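Local coordinates for protein TssK (Serratia sp. FS14, PDB 5Y0E) that probably serves as a trimeric baseplate component of the bacterial type VI secretion system, at residues A[258-263]-A[287-292]; A[357-362]-A[402-407]. One frame throughout, in Å; residues are numbered along the deposited sequence.

Contact 1 (A[258-263]-A[287-292]); sequences HPERLF and PVYDHD
Y289, in the loop leading to helix 294-309, lays its ring across the first turn of helix 259-273, a helical N-terminus with H258 as its N-cap. The tyrosine is the bump. Its hollow is walled by P259, E260 and F263. Over one ring face sits E260 CB, 3.9 Å from the centroid of the Y289 ring, a CH-pi contact displaced toward the rim. The two side chains run at about a right angle, and the E260 carboxylate leads off to H250 and R261 of the second subunit. On its edge the tyrosine meets F263: CD1 of Y289 comes to 3.6 Å from F263 CG, over the phenylalanine face. The pair is an edge-to-face stack with planes at 66°. Y289 CB adds a second CH-pi contact to that face, while F263 CZ reaches P287 O, which lies near the plane of the phenylalanine ring. F263 also stacks edge-to-face on F298 of the next helix.

At the other end Y289 OH is 3.7 Å from P259 CB and is hydrogen-bonded to H291 ND1; with the bond from H291 NE2 to W43 O, this ties down both nitrogens of an imidazole lying beside H258. Those two histidine rings are near parallel but slid apart. H258 NE2 is hydrogen-bonded to C41 O, and H258 ND1 takes the capping bond from E260 N, 2.9 Å away at 164°, with the donor almost in the imidazole plane.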
ATOM      1  N   HIS A 258       4.273   8.768  -2.538  1.00 32.13           N
ATOM      2  CA  HIS A 258       5.421   8.530  -3.394  1.00 32.87           C
ATOM      3  C   HIS A 258       5.106   7.456  -4.443  1.00 36.43           C
ATOM      4  O   HIS A 258       4.488   6.436  -4.127  1.00 35.98           O
ATOM      5  CB  HIS A 258       6.622   8.111  -2.544  1.00 32.40           C
ATOM      6  CG  HIS A 258       7.921   8.017  -3.288  1.00 31.80           C
ATOM      7  ND1 HIS A 258       8.105   7.201  -4.380  1.00 34.65           N
ATOM      8  CD2 HIS A 258       9.118   8.600  -3.059  1.00 35.76           C
ATOM      9  CE1 HIS A 258       9.350   7.294  -4.799  1.00 36.50           C
ATOM     10  NE2 HIS A 258       9.984   8.144  -4.019  1.00 34.84           N
ATOM     11  N   PRO A 259       5.527   7.668  -5.692  1.00 36.20           N
ATOM     12  CA  PRO A 259       5.235   6.715  -6.778  1.00 35.16           C
ATOM     13  C   PRO A 259       5.716   5.302  -6.546  1.00 34.33           C
ATOM     14  O   PRO A 259       5.069   4.361  -6.995  1.00 32.83           O
ATOM     15  CB  PRO A 259       5.973   7.331  -7.972  1.00 36.36           C
ATOM     16  CG  PRO A 259       6.029   8.762  -7.669  1.00 36.16           C
ATOM     17  CD  PRO A 259       6.082   8.929  -6.199  1.00 36.42           C
ATOM     18  N   GLU A 260       6.842   5.122  -5.881  1.00 32.37           N
ATOM     19  CA  GLU A 260       7.338   3.782  -5.689  1.00 33.47           C
ATOM     20  C   GLU A 260       6.387   2.980  -4.839  1.00 34.82           C
ATOM     21  O   GLU A 260       6.217   1.781  -5.052  1.00 38.23           O
ATOM     22  CB  GLU A 260       8.719   3.828  -5.078  1.00 31.19           C
ATOM     23  CG  GLU A 260       9.275   2.472  -4.778  1.00 40.28           C
ATOM     24  CD  GLU A 260       8.931   1.975  -3.366  1.00 38.41           C
ATOM     25  OE1 GLU A 260       8.775   2.794  -2.432  1.00 39.76           O
ATOM     26  OE2 GLU A 260       8.815   0.763  -3.195  1.00 38.85           O
ATOM     27  N   ARG A 261       5.730   3.625  -3.901  1.00 33.44           N
ATOM     28  CA  ARG A 261       4.794   2.904  -3.080  1.00 33.24           C
ATOM     29  C   ARG A 261       3.588   2.482  -3.900  1.00 34.65           C
ATOM     30  O   ARG A 261       3.121   1.344  -3.803  1.00 35.61           O
ATOM     31  CB  ARG A 261       4.419   3.783  -1.892  1.00 34.88           C
ATOM     32  CG  ARG A 261       3.506   3.161  -0.907  1.00 41.02           C
ATOM     33  CD  ARG A 261       3.069   4.177   0.103  1.00 44.48           C
ATOM     34  NE  ARG A 261       2.135   3.598   1.047  1.00 44.62           N
ATOM     35  CZ  ARG A 261       1.300   4.300   1.782  1.00 44.40           C
ATOM     36  NH1 ARG A 261       1.297   5.604   1.689  1.00 45.49           N
ATOM     37  NH2 ARG A 261       0.470   3.691   2.596  1.00 46.07           N
ATOM     38  N   LEU A 262       3.102   3.368  -4.746  1.00 33.88           N
ATOM     39  CA  LEU A 262       1.969   3.025  -5.583  1.00 32.72           C
ATOM     40  C   LEU A 262       2.314   1.916  -6.566  1.00 38.31           C
ATOM     41  O   LEU A 262       1.486   1.047  -6.848  1.00 36.55           O
ATOM     42  CB  LEU A 262       1.508   4.261  -6.316  1.00 32.96           C
ATOM     43  CG  LEU A 262       0.291   4.079  -7.189  1.00 32.88           C
ATOM     44  CD1 LEU A 262      -0.963   3.894  -6.381  1.00 28.63           C
ATOM     45  CD2 LEU A 262       0.203   5.291  -8.031  1.00 30.64           C
ATOM     46  N   PHE A 263       3.529   1.939  -7.095  1.00 32.01           N
ATOM     47  CA  PHE A 263       3.926   0.958  -8.078  1.00 33.65           C
ATOM     48  C   PHE A 263       3.956  -0.427  -7.465  1.00 36.72           C
ATOM     49  O   PHE A 263       3.433  -1.386  -8.039  1.00 38.55           O
ATOM     50  CB  PHE A 263       5.284   1.344  -8.642  1.00 32.71           C
ATOM     51  CG  PHE A 263       5.742   0.488  -9.757  1.00 33.72           C
ATOM     52  CD1 PHE A 263       6.372  -0.716  -9.509  1.00 35.29           C
ATOM     53  CD2 PHE A 263       5.574   0.897 -11.070  1.00 36.42           C
ATOM     54  CE1 PHE A 263       6.804  -1.515 -10.550  1.00 37.21           C
ATOM     55  CE2 PHE A 263       6.014   0.110 -12.113  1.00 35.59           C
ATOM     56  CZ  PHE A 263       6.623  -1.093 -11.852  1.00 36.47           C
ATOM     57  N   PRO A 287       7.555  -5.894 -15.121  1.00 37.80           N
ATOM     58  CA  PRO A 287       7.877  -4.469 -15.107  1.00 41.43           C
ATOM     59  C   PRO A 287       8.644  -4.095 -13.841  1.00 40.92           C
ATOM     60  O   PRO A 287       8.310  -4.536 -12.752  1.00 43.02           O
ATOM     61  CB  PRO A 287       6.498  -3.805 -15.156  1.00 36.18           C
ATOM     62  CG  PRO A 287       5.613  -4.835 -15.650  1.00 35.74           C
ATOM     63  CD  PRO A 287       6.116  -6.125 -15.163  1.00 36.85           C
ATOM     64  N   VAL A 288       9.685  -3.287 -13.994  1.00 40.33           N
ATOM     65  CA  VAL A 288      10.579  -2.936 -12.901  1.00 42.60           C
ATOM     66  C   VAL A 288      10.466  -1.444 -12.626  1.00 40.48           C
ATOM     67  O   VAL A 288      10.609  -0.630 -13.538  1.00 41.06           O
ATOM     68  CB  VAL A 288      12.035  -3.320 -13.202  1.00 40.31           C
ATOM     69  CG1 VAL A 288      12.926  -2.789 -12.098  1.00 40.98           C
ATOM     70  CG2 VAL A 288      12.187  -4.836 -13.320  1.00 35.48           C
ATOM     71  N   TYR A 289      10.210  -1.087 -11.369  1.00 39.55           N
ATOM     72  CA  TYR A 289      10.136   0.324 -11.007  1.00 37.67           C
ATOM     73  C   TYR A 289      11.392   1.058 -11.438  1.00 38.99           C
ATOM     74  O   TYR A 289      12.507   0.625 -11.161  1.00 39.87           O
ATOM     75  CB  TYR A 289       9.948   0.490  -9.503  1.00 37.48           C
ATOM     76  CG  TYR A 289       9.804   1.926  -9.122  1.00 36.81           C
ATOM     77  CD1 TYR A 289       8.626   2.605  -9.378  1.00 37.66           C
ATOM     78  CD2 TYR A 289      10.844   2.616  -8.522  1.00 37.30           C
ATOM     79  CE1 TYR A 289       8.488   3.911  -9.052  1.00 37.15           C
ATOM     80  CE2 TYR A 289      10.705   3.919  -8.203  1.00 37.54           C
ATOM     81  CZ  TYR A 289       9.524   4.562  -8.459  1.00 36.30           C
ATOM     82  OH  TYR A 289       9.376   5.871  -8.144  1.00 37.25           O
ATOM     83  N   ASP A 290      11.202   2.171 -12.116  1.00 38.55           N
ATOM     84  CA  ASP A 290      12.301   3.025 -12.539  1.00 39.83           C
ATOM     85  C   ASP A 290      11.890   4.438 -12.179  1.00 41.05           C
ATOM     86  O   ASP A 290      11.000   5.012 -12.815  1.00 46.10           O
ATOM     87  CB  ASP A 290      12.590   2.886 -14.036  1.00 39.72           C
ATOM     88  CG  ASP A 290      13.831   3.634 -14.475  1.00 41.37           C
ATOM     89  OD1 ASP A 290      14.281   4.547 -13.789  1.00 45.19           O
ATOM     90  OD2 ASP A 290      14.364   3.326 -15.542  1.00 45.59           O
ATOM     91  N   HIS A 291      12.537   4.996 -11.159  1.00 40.77           N
ATOM     92  CA  HIS A 291      12.136   6.314 -10.695  1.00 41.26           C
ATOM     93  C   HIS A 291      12.300   7.364 -11.784  1.00 42.80           C
ATOM     94  O   HIS A 291      11.530   8.320 -11.843  1.00 42.27           O
ATOM     95  CB  HIS A 291      12.933   6.691  -9.444  1.00 38.42           C
ATOM     96  CG  HIS A 291      12.360   7.850  -8.690  1.00 41.38           C
ATOM     97  ND1 HIS A 291      11.101   7.829  -8.142  1.00 41.03           N
ATOM     98  CD2 HIS A 291      12.870   9.071  -8.414  1.00 43.09           C
ATOM     99  CE1 HIS A 291      10.860   8.985  -7.559  1.00 42.03           C
ATOM    100  NE2 HIS A 291      11.918   9.755  -7.709  1.00 42.77           N
ATOM    101  N   ASP A 292      13.274   7.197 -12.669  1.00 42.82           N
ATOM    102  CA  ASP A 292      13.544   8.192 -13.694  1.00 41.75           C
ATOM    103  C   ASP A 292      12.938   7.832 -15.044  1.00 43.55           C
ATOM    104  O   ASP A 292      13.322   8.414 -16.052  1.00 49.92           O
ATOM    105  CB  ASP A 292      15.046   8.428 -13.820  1.00 40.92           C
ATOM    106  CG  ASP A 292      15.643   9.051 -12.565  1.00 44.82           C
ATOM    107  OD1 ASP A 292      15.376  10.236 -12.308  1.00 45.54           O
ATOM    108  OD2 ASP A 292      16.376   8.362 -11.831  1.00 44.06           O
TER

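Contact 2 (A[357-362]-A[402-407]); sequences VLLTHF and GYTYFE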
ATOM      1  N   VAL A 357     -43.746   1.201 -18.978  1.00 60.74           N
ATOM      2  CA  VAL A 357     -43.519   2.436 -18.285  1.00 65.05           C
ATOM      3  C   VAL A 357     -42.110   2.872 -18.537  1.00 63.47           C
ATOM      4  O   VAL A 357     -41.854   4.009 -18.817  1.00 66.26           O
ATOM      5  CB  VAL A 357     -43.712   2.260 -16.785  1.00 68.17           C
ATOM      6  CG1 VAL A 357     -42.860   3.250 -16.020  1.00 65.50           C
ATOM      7  CG2 VAL A 357     -45.170   2.427 -16.434  1.00 67.95           C
ATOM      8  N   LEU A 358     -41.191   1.932 -18.478  1.00 61.98           N
ATOM      9  CA  LEU A 358     -39.805   2.229 -18.698  1.00 58.37           C
ATOM     10  C   LEU A 358     -39.543   2.703 -20.095  1.00 62.26           C
ATOM     11  O   LEU A 358     -38.736   3.566 -20.299  1.00 65.26           O
ATOM     12  CB  LEU A 358     -38.955   1.014 -18.426  1.00 56.15           C
ATOM     13  CG  LEU A 358     -37.479   1.320 -18.473  1.00 54.86           C
ATOM     14  CD1 LEU A 358     -37.030   2.014 -17.219  1.00 52.62           C
ATOM     15  CD2 LEU A 358     -36.701   0.059 -18.686  1.00 52.61           C
ATOM     16  N   LEU A 359     -40.232   2.161 -21.076  1.00 60.51           N
ATOM     17  CA  LEU A 359     -39.990   2.589 -22.422  1.00 59.98           C
ATOM     18  C   LEU A 359     -40.528   3.961 -22.715  1.00 64.25           C
ATOM     19  O   LEU A 359     -40.028   4.640 -23.582  1.00 67.71           O
ATOM     20  CB  LEU A 359     -40.556   1.597 -23.404  1.00 59.76           C
ATOM     21  CG  LEU A 359     -39.744   0.331 -23.483  1.00 58.65           C
ATOM     22  CD1 LEU A 359     -40.541  -0.704 -24.217  1.00 61.03           C
ATOM     23  CD2 LEU A 359     -38.421   0.532 -24.165  1.00 59.02           C
ATOM     24  N   THR A 360     -41.516   4.384 -21.963  1.00 63.60           N
ATOM     25  CA  THR A 360     -42.080   5.680 -22.218  1.00 66.35           C
ATOM     26  C   THR A 360     -41.586   6.732 -21.264  1.00 66.80           C
ATOM     27  O   THR A 360     -41.056   7.730 -21.673  1.00 73.69           O
ATOM     28  CB  THR A 360     -43.607   5.629 -22.220  1.00 65.56           C
ATOM     29  OG1 THR A 360     -44.059   4.984 -21.042  1.00 67.38           O
ATOM     30  CG2 THR A 360     -44.080   4.829 -23.370  1.00 61.05           C
ATOM     31  N   HIS A 361     -41.723   6.500 -19.984  1.00 64.20           N
ATOM     32  CA  HIS A 361     -41.308   7.498 -19.036  1.00 69.97           C
ATOM     33  C   HIS A 361     -39.824   7.784 -18.957  1.00 71.16           C
ATOM     34  O   HIS A 361     -39.432   8.916 -18.782  1.00 77.10           O
ATOM     35  CB  HIS A 361     -41.812   7.144 -17.649  1.00 73.61           C
ATOM     36  CG  HIS A 361     -43.299   7.071 -17.549  1.00 73.67           C
ATOM     37  ND1 HIS A 361     -43.965   7.136 -16.352  1.00 73.30           N
ATOM     38  CD2 HIS A 361     -44.246   6.941 -18.500  1.00 71.46           C
ATOM     39  CE1 HIS A 361     -45.260   7.045 -16.569  1.00 71.58           C
ATOM     40  NE2 HIS A 361     -45.456   6.919 -17.865  1.00 74.48           N
ATOM     41  N   PHE A 362     -38.982   6.782 -19.078  1.00 68.90           N
ATOM     42  CA  PHE A 362     -37.561   7.035 -18.942  1.00 69.04           C
ATOM     43  C   PHE A 362     -36.997   8.024 -19.930  1.00 69.28           C
ATOM     44  O   PHE A 362     -36.302   8.936 -19.554  1.00 69.50           O
ATOM     45  CB  PHE A 362     -36.771   5.749 -19.006  1.00 64.90           C
ATOM     46  CG  PHE A 362     -35.321   5.932 -18.753  1.00 62.68           C
ATOM     47  CD1 PHE A 362     -34.835   5.925 -17.486  1.00 61.42           C
ATOM     48  CD2 PHE A 362     -34.457   6.117 -19.784  1.00 64.17           C
ATOM     49  CE1 PHE A 362     -33.506   6.092 -17.247  1.00 62.28           C
ATOM     50  CE2 PHE A 362     -33.123   6.293 -19.554  1.00 63.49           C
ATOM     51  CZ  PHE A 362     -32.649   6.284 -18.282  1.00 61.90           C
ATOM     52  N   GLY A 402     -32.408  -8.320 -19.836  1.00 50.33           N
ATOM     53  CA  GLY A 402     -33.268  -7.598 -18.940  1.00 50.33           C
ATOM     54  C   GLY A 402     -33.006  -6.111 -18.869  1.00 49.63           C
ATOM     55  O   GLY A 402     -33.788  -5.399 -18.243  1.00 50.14           O
ATOM     56  N   TYR A 403     -31.934  -5.625 -19.464  1.00 47.01           N
ATOM     57  CA  TYR A 403     -31.709  -4.196 -19.560  1.00 48.17           C
ATOM     58  C   TYR A 403     -32.233  -3.669 -20.885  1.00 46.75           C
ATOM     59  O   TYR A 403     -32.336  -4.389 -21.876  1.00 47.29           O
ATOM     60  CB  TYR A 403     -30.227  -3.851 -19.440  1.00 45.58           C
ATOM     61  CG  TYR A 403     -29.645  -3.895 -18.059  1.00 47.96           C
ATOM     62  CD1 TYR A 403     -29.752  -5.025 -17.269  1.00 51.10           C
ATOM     63  CD2 TYR A 403     -28.952  -2.815 -17.559  1.00 48.60           C
ATOM     64  CE1 TYR A 403     -29.190  -5.071 -16.019  1.00 52.66           C
ATOM     65  CE2 TYR A 403     -28.392  -2.847 -16.321  1.00 49.93           C
ATOM     66  CZ  TYR A 403     -28.510  -3.974 -15.545  1.00 52.59           C
ATOM     67  OH  TYR A 403     -27.938  -3.989 -14.296  1.00 50.42           O
ATOM     68  N   THR A 404     -32.545  -2.391 -20.887  1.00 44.01           N
ATOM     69  CA  THR A 404     -32.918  -1.674 -22.080  1.00 43.43           C
ATOM     70  C   THR A 404     -31.798  -0.717 -22.409  1.00 47.62           C
ATOM     71  O   THR A 404     -31.174  -0.150 -21.513  1.00 49.97           O
ATOM     72  CB  THR A 404     -34.221  -0.923 -21.883  1.00 46.59           C
ATOM     73  OG1 THR A 404     -35.232  -1.864 -21.558  1.00 51.06           O
ATOM     74  CG2 THR A 404     -34.634  -0.219 -23.133  1.00 47.72           C
ATOM     75  N   TYR A 405     -31.540  -0.559 -23.694  1.00 48.05           N
ATOM     76  CA  TYR A 405     -30.405   0.194 -24.182  1.00 47.98           C
ATOM     77  C   TYR A 405     -30.927   1.357 -24.991  1.00 50.91           C
ATOM     78  O   TYR A 405     -31.650   1.161 -25.969  1.00 53.95           O
ATOM     79  CB  TYR A 405     -29.490  -0.692 -25.010  1.00 44.83           C
ATOM     80  CG  TYR A 405     -28.833  -1.705 -24.147  1.00 44.95           C
ATOM     81  CD1 TYR A 405     -29.521  -2.834 -23.721  1.00 44.85           C
ATOM     82  CD2 TYR A 405     -27.537  -1.523 -23.720  1.00 43.78           C
ATOM     83  CE1 TYR A 405     -28.931  -3.740 -22.912  1.00 43.99           C
ATOM     84  CE2 TYR A 405     -26.938  -2.427 -22.910  1.00 44.68           C
ATOM     85  CZ  TYR A 405     -27.631  -3.529 -22.501  1.00 45.39           C
ATOM     86  OH  TYR A 405     -26.992  -4.420 -21.693  1.00 46.89           O
ATOM     87  N   PHE A 406     -30.584   2.554 -24.565  1.00 51.01           N
ATOM     88  CA  PHE A 406     -31.001   3.772 -25.227  1.00 51.92           C
ATOM     89  C   PHE A 406     -29.780   4.413 -25.845  1.00 53.16           C
ATOM     90  O   PHE A 406     -28.806   4.691 -25.147  1.00 53.56           O
ATOM     91  CB  PHE A 406     -31.659   4.722 -24.237  1.00 55.24           C
ATOM     92  CG  PHE A 406     -32.877   4.165 -23.607  1.00 53.43           C
ATOM     93  CD1 PHE A 406     -34.100   4.289 -24.222  1.00 55.69           C
ATOM     94  CD2 PHE A 406     -32.803   3.509 -22.402  1.00 56.28           C
ATOM     95  CE1 PHE A 406     -35.225   3.781 -23.652  1.00 54.28           C
ATOM     96  CE2 PHE A 406     -33.940   2.993 -21.822  1.00 57.90           C
ATOM     97  CZ  PHE A 406     -35.152   3.136 -22.450  1.00 57.46           C
ATOM     98  N   GLU A 407     -29.822   4.632 -27.143  1.00 58.08           N
ATOM     99  CA  GLU A 407     -28.805   5.449 -27.774  1.00 60.67           C
ATOM    100  C   GLU A 407     -29.187   6.914 -27.628  1.00 65.86           C
ATOM    101  O   GLU A 407     -30.368   7.266 -27.663  1.00 66.76           O
ATOM    102  CB  GLU A 407     -28.655   5.068 -29.241  1.00 60.55           C
ATOM    103  CG  GLU A 407     -27.508   5.738 -29.961  1.00 66.10           C
ATOM    104  CD  GLU A 407     -27.022   4.918 -31.144  1.00 67.78           C
ATOM    105  OE1 GLU A 407     -27.796   4.060 -31.623  1.00 66.66           O
ATOM    106  OE2 GLU A 407     -25.871   5.126 -31.580  1.00 65.12           O
TER
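F406 packs against F362 where strand 404-408 meets helix 355-365, and its side chain can be followed outward from the strand. CB leaves the backbone toward the helix. CG is anti to the carbonyl carbon (chi1 -61°) and so lies beside the backbone N. CD2 is the first ring atom to meet the helix, 4.0 Å from F362 CE2. CE2 goes deeper and makes the closest approach of the two rings, 3.8 Å to F362 CD2. CZ, at the tip, lies 4.1 Å from that same F362 CD2 and 4.2 Å from the carbonyl oxygen L358 O.

F362 CD2 stands over one face of the F406 ring, offset toward its rim. The planes are only 25° apart, but the centroids are 5.1 Å from each other, so the rings are slid past one another and overlap little. F362 also packs on L347 and V349 of strand 343-350, and F406 on L387 and T389 of strand 387-389, the two neighbours of strand 404-408 in the sheet.

Nearer the start of the strand, T404 meets two leucines. L358 CD2 comes 3.8 Å from T404 OG1, the two side chains sliding past each other in opposite directions. The other branch, T404 CG2, meets L359 CD2 at 4.0 Å, with L359 crossing T404 at about a right angle.

Alternate strand residues, T404 and F406, thus face the helix, and the axes of 357-362 and 404-407 approach to 10.6 Å with a crossing angle of -27°: the aligned alpha/beta packing of a helix laid on one face of an antiparallel sheet.

Contact 1 and contact 2 lie in separate parts of the chain, their centres about 46 Å apart and their nearest atoms about 29 Å apart, and they follow one another in sequence without interleaving. Contact 1 belongs to the helical region, its centre about 14 Å from that of the chain. It borders a second copy of the protein, and a bound sulfate, probably from the crystallisation liquor, lies about 6 Å from the E260 side chain. Contact 2 has its centre about 37 Å from the chain centre, in the eight-stranded sheet region toward the C-terminus. Ring packing carries much of both, but contact 1 joins helix to loop beside a subunit interface, whereas contact 2 joins helix to sheet within one chain.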